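Local coordinates for protein beta-2-microglobulin (Danio rerio, PDB 4M9O) that serves as the light-chain component of class I major histocompatibility complexes, which present peptide antigens to the immune system, at residues Lys8-Ser13 / Ile26-Ser31; Ile37-Leu42 / Leu66-Ala71. All coordinates share one frame; numbering follows the deposited sequence.

Overall arrangement
From the N terminus, strand 8-13 runs out, a loop turns the chain, and strand 23-30 comes back beside it: contact 1 closes this first hairpin at the edge of a four-stranded antiparallel sheet. The chain then crosses to the second sheet as strand 38-43 and returns through strand 52-59 to strand 63-72, where contact 2 closes the larger loop by packing sheet against sheet. The two contacts follow in series, neither nesting nor crossing. Strand 63-72 lies next to strand 23-30, where Cys27 and Val29 pair with Lys68 and Leu66, and Val29 touches Ile39. Together they tie three strands of one sheet to the facing sheet of the immunoglobulin sandwich.

Contact 1 (Lys8-Ser13 / Ile26-Ser31); sequences KVHVYS and ICYVSS
Tyr12 holds CG between its backbone N and carbonyl carbon (chi1 53°), which swings the phenol across to the neighbouring strand, while Ile26 keeps CG2 anti to its own N, obliquely beside the CE2-CZ rim of that ring. CE2 of Tyr12 meets CG2 of Ile26 at 3.5 Å; CD1 of Ile26 reaches the same edge carbon, CE2. The ring runs on over the strand until Tyr12 OH lies 3.5 Å from Tyr28 CB, and one ring face lies above the carbonyl O of Ile26. Farther along the same face of the sheet, His10 CD2 lies at the edge of the Tyr28 ring, 4.3 Å from Tyr28 CD2.

Beneath these side chains, strands 8-13 and 23-30 form the antiparallel hairpin that opens the C1-type immunoglobulin domain. Lys8-Ser30, His10-Tyr28 and Tyr12-Ile26 are hydrogen-bonded pairs, each joined by two backbone bonds; Lys8 N to Ser30 O, at 2.8 Å, is nearly straight (175° at the hydrogen). Val9-Val29 and Val11-Cys27 are the non-hydrogen-bonded pairs between them, tightened by CA-H...O contacts such as Val9 CA to Tyr28 O, 3.4 Å. Their side chains fill the other face, turned into the sandwich. Val9 and Val29 lie side by side, CG2 to CG2 at 4.1 Å, and Val9 CG1 sits 3.9 Å from Cys27 SG. That sulfur is bonded to Cys82 in the facing sheet, the disulfide that spans the two layers, and Val11 also packs on Cys82.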
# COMPACT_ATOMS: atom_id res chain seq x y z
N LYS A 8 -6.84 6.49 5.33
CA LYS A 8 -7.48 6.20 4.07
C LYS A 8 -6.42 5.50 3.25
O LYS A 8 -5.38 6.01 3.07
CB LYS A 8 -7.95 7.46 3.35
CG LYS A 8 -8.85 8.33 4.13
CD LYS A 8 -9.12 9.60 3.46
CE LYS A 8 -10.34 10.33 4.01
NZ LYS A 8 -11.26 9.58 4.88
N VAL A 9 -6.71 4.31 2.77
CA VAL A 9 -5.78 3.47 2.06
C VAL A 9 -6.25 3.08 0.68
O VAL A 9 -7.38 2.71 0.50
CB VAL A 9 -5.52 2.17 2.83
CG1 VAL A 9 -4.54 1.32 2.16
CG2 VAL A 9 -5.15 2.43 4.23
N HIS A 10 -5.35 3.19 -0.27
CA HIS A 10 -5.55 2.77 -1.63
C HIS A 10 -4.42 1.89 -2.15
O HIS A 10 -3.30 2.21 -2.02
CB HIS A 10 -5.71 3.98 -2.51
CG HIS A 10 -6.74 4.96 -2.04
ND1 HIS A 10 -8.04 4.90 -2.43
CD2 HIS A 10 -6.65 5.99 -1.18
CE1 HIS A 10 -8.72 5.85 -1.85
NE2 HIS A 10 -7.90 6.54 -1.10
N VAL A 11 -4.77 0.76 -2.73
CA VAL A 11 -3.85 -0.11 -3.44
C VAL A 11 -4.12 -0.11 -4.95
O VAL A 11 -5.22 -0.29 -5.36
CB VAL A 11 -3.86 -1.51 -2.90
CG1 VAL A 11 -2.68 -2.26 -3.33
CG2 VAL A 11 -3.95 -1.50 -1.47
N TYR A 12 -3.10 0.13 -5.74
CA TYR A 12 -3.22 0.32 -7.14
C TYR A 12 -1.92 0.06 -7.86
O TYR A 12 -0.88 0.17 -7.29
CB TYR A 12 -3.75 1.73 -7.48
CG TYR A 12 -3.00 2.86 -6.87
CD1 TYR A 12 -3.39 3.37 -5.67
CD2 TYR A 12 -1.91 3.40 -7.47
CE1 TYR A 12 -2.74 4.38 -5.10
CE2 TYR A 12 -1.22 4.44 -6.89
CZ TYR A 12 -1.64 4.92 -5.69
OH TYR A 12 -1.02 5.93 -5.10
N SER A 13 -2.01 -0.26 -9.13
CA SER A 13 -0.86 -0.33 -9.99
C SER A 13 -0.65 0.97 -10.76
O SER A 13 -1.57 1.68 -11.01
CB SER A 13 -0.90 -1.51 -10.96
OG SER A 13 -2.02 -1.48 -11.77
N ILE A 26 1.56 -0.20 -5.83
CA ILE A 26 1.55 0.95 -4.93
C ILE A 26 0.50 0.93 -3.84
O ILE A 26 -0.61 0.64 -4.10
CB ILE A 26 1.38 2.25 -5.74
CG1 ILE A 26 2.34 2.30 -6.90
CG2 ILE A 26 1.50 3.45 -4.87
CD1 ILE A 26 1.90 3.08 -8.06
N CYS A 27 0.88 1.24 -2.61
CA CYS A 27 -0.04 1.41 -1.50
C CYS A 27 0.12 2.79 -0.93
O CYS A 27 1.13 3.11 -0.45
CB CYS A 27 0.21 0.39 -0.40
SG CYS A 27 -0.92 0.39 0.99
N TYR A 28 -0.92 3.57 -0.99
CA TYR A 28 -0.92 4.94 -0.55
C TYR A 28 -1.80 5.11 0.66
O TYR A 28 -2.93 4.74 0.65
CB TYR A 28 -1.35 5.85 -1.66
CG TYR A 28 -1.49 7.30 -1.31
CD1 TYR A 28 -0.40 8.10 -1.22
CD2 TYR A 28 -2.73 7.87 -1.15
CE1 TYR A 28 -0.53 9.40 -0.94
CE2 TYR A 28 -2.86 9.17 -0.87
CZ TYR A 28 -1.76 9.94 -0.77
OH TYR A 28 -1.83 11.22 -0.50
N VAL A 29 -1.23 5.67 1.70
CA VAL A 29 -1.88 5.85 2.96
C VAL A 29 -1.91 7.30 3.40
O VAL A 29 -0.94 7.98 3.37
CB VAL A 29 -1.30 4.99 4.04
CG1 VAL A 29 -2.08 5.14 5.25
CG2 VAL A 29 -1.25 3.58 3.65
N SER A 30 -3.08 7.75 3.78
CA SER A 30 -3.29 9.13 4.00
C SER A 30 -4.30 9.48 5.07
O SER A 30 -5.12 8.72 5.38
CB SER A 30 -3.72 9.75 2.67
OG SER A 30 -3.89 11.10 2.80
N SER A 31 -4.22 10.70 5.55
CA SER A 31 -5.16 11.32 6.48
C SER A 31 -5.38 10.67 7.84
O SER A 31 -6.45 10.67 8.32
CB SER A 31 -6.50 11.52 5.80
OG SER A 31 -6.36 12.05 4.55

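Contact 2 (Ile37-Leu42 / Leu66-Ala71); sequences ISIELL and LTKSVA
Lys68 and Ile39 reach toward each other from facing sheets and slide past in opposite directions, Lys68 CB coming 3.8 Å from Ile39 CG2. Leu66 slides past Ile39 in the same way: its CD2 branch touches Ile39 CD1 at 3.7 Å and also meets Ile37 CG2. At the other end, Leu41 points its CD1 methyl across to Val70 CG1, 3.7 Å away, while Lys68 CG lies 3.8 Å from that same Leu41 methyl. The aliphatic stem of Lys68 is thus flanked by Ile39 and Leu41.

The strand segments run almost parallel, 20° apart with their axes 7.6 Å from each other at closest approach, and meet through side chains as the two layers of an immunoglobulin sandwich do. Leaving the backbone with CG anti to N (chi1 178°), the Lys68 chain bends at chi2 and chi3 and carries its amine over to the opposite strand. There Lys68 NZ makes a weak hydrogen bond to Ile39 O, 3.2 Å, and a long salt bridge to Glu40 OE1, 3.8 Å. Glu40 starts out away from strand 63-72, but its bent chain brings the carboxylate back. Gln53 OE1 adds another weak bond to NZ. A buried lysine amine set among a carbonyl, a carboxylate and an amide oxygen probably keeps its positive charge, which these oxygens would offset through several weak or long contacts rather than one short salt bridge.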
# COMPACT_ATOMS: atom_id res chain seq x y z
N ILE A 37 2.45 4.87 12.04
CA ILE A 37 1.85 3.94 11.15
C ILE A 37 2.86 2.92 10.60
O ILE A 37 4.00 3.18 10.57
CB ILE A 37 1.09 4.69 10.03
CG1 ILE A 37 -0.05 3.86 9.49
CG2 ILE A 37 2.02 5.13 8.97
CD1 ILE A 37 -1.10 4.60 8.87
N SER A 38 2.39 1.79 10.15
CA SER A 38 3.24 0.91 9.39
C SER A 38 2.57 0.10 8.29
O SER A 38 1.46 -0.32 8.42
CB SER A 38 4.12 0.08 10.29
OG SER A 38 3.70 -1.19 10.41
N ILE A 39 3.29 -0.05 7.21
CA ILE A 39 2.77 -0.57 5.97
C ILE A 39 3.66 -1.68 5.41
O ILE A 39 4.83 -1.55 5.39
CB ILE A 39 2.75 0.52 4.90
CG1 ILE A 39 1.95 1.72 5.33
CG2 ILE A 39 2.29 0.02 3.58
CD1 ILE A 39 2.11 2.82 4.45
N GLU A 40 3.04 -2.73 4.92
CA GLU A 40 3.75 -3.80 4.20
C GLU A 40 3.01 -4.21 2.96
O GLU A 40 1.82 -4.15 2.92
CB GLU A 40 4.00 -5.05 5.02
CG GLU A 40 4.83 -4.91 6.26
CD GLU A 40 6.22 -4.38 6.02
OE1 GLU A 40 6.86 -4.66 4.99
OE2 GLU A 40 6.68 -3.67 6.90
N LEU A 41 3.74 -4.62 1.96
CA LEU A 41 3.17 -5.09 0.72
C LEU A 41 3.36 -6.59 0.71
O LEU A 41 4.39 -7.06 1.02
CB LEU A 41 3.82 -4.44 -0.48
CG LEU A 41 3.47 -3.01 -0.84
CD1 LEU A 41 4.29 -2.43 -1.96
CD2 LEU A 41 2.07 -2.95 -1.15
N LEU A 42 2.33 -7.33 0.39
CA LEU A 42 2.37 -8.77 0.45
C LEU A 42 2.03 -9.47 -0.84
O LEU A 42 1.15 -9.09 -1.52
CB LEU A 42 1.48 -9.26 1.56
CG LEU A 42 1.93 -8.97 2.98
CD1 LEU A 42 1.12 -7.96 3.57
CD2 LEU A 42 1.98 -10.14 3.83
N LEU A 66 1.88 8.72 3.31
CA LEU A 66 2.94 7.81 3.09
C LEU A 66 2.64 6.91 1.90
O LEU A 66 1.55 6.49 1.74
CB LEU A 66 3.08 6.98 4.35
CG LEU A 66 4.35 6.26 4.70
CD1 LEU A 66 5.47 7.22 4.90
CD2 LEU A 66 4.15 5.45 5.95
N THR A 67 3.65 6.58 1.13
CA THR A 67 3.54 5.68 0.01
C THR A 67 4.55 4.54 0.02
O THR A 67 5.69 4.75 0.16
CB THR A 67 3.66 6.46 -1.30
OG1 THR A 67 2.60 7.39 -1.38
CG2 THR A 67 3.62 5.57 -2.48
N LYS A 68 4.09 3.33 -0.13
CA LYS A 68 4.94 2.19 -0.28
C LYS A 68 4.77 1.57 -1.67
O LYS A 68 3.69 1.37 -2.11
CB LYS A 68 4.64 1.17 0.80
CG LYS A 68 5.40 -0.04 0.75
CD LYS A 68 6.40 -0.03 1.82
CE LYS A 68 6.48 -1.28 2.56
NZ LYS A 68 7.46 -1.14 3.57
N SER A 69 5.86 1.29 -2.35
CA SER A 69 5.83 0.73 -3.69
C SER A 69 6.80 -0.43 -3.94
O SER A 69 7.75 -0.56 -3.26
CB SER A 69 6.10 1.78 -4.71
OG SER A 69 7.26 2.46 -4.44
N VAL A 70 6.49 -1.24 -4.92
CA VAL A 70 7.34 -2.33 -5.34
C VAL A 70 7.18 -2.73 -6.81
O VAL A 70 6.13 -2.74 -7.30
CB VAL A 70 7.15 -3.54 -4.42
CG1 VAL A 70 5.93 -4.25 -4.70
CG2 VAL A 70 8.33 -4.43 -4.43
N ALA A 71 8.26 -3.10 -7.47
CA ALA A 71 8.16 -3.68 -8.79
C ALA A 71 7.52 -5.06 -8.68
O ALA A 71 7.82 -5.79 -7.79
CB ALA A 71 9.46 -3.78 -9.41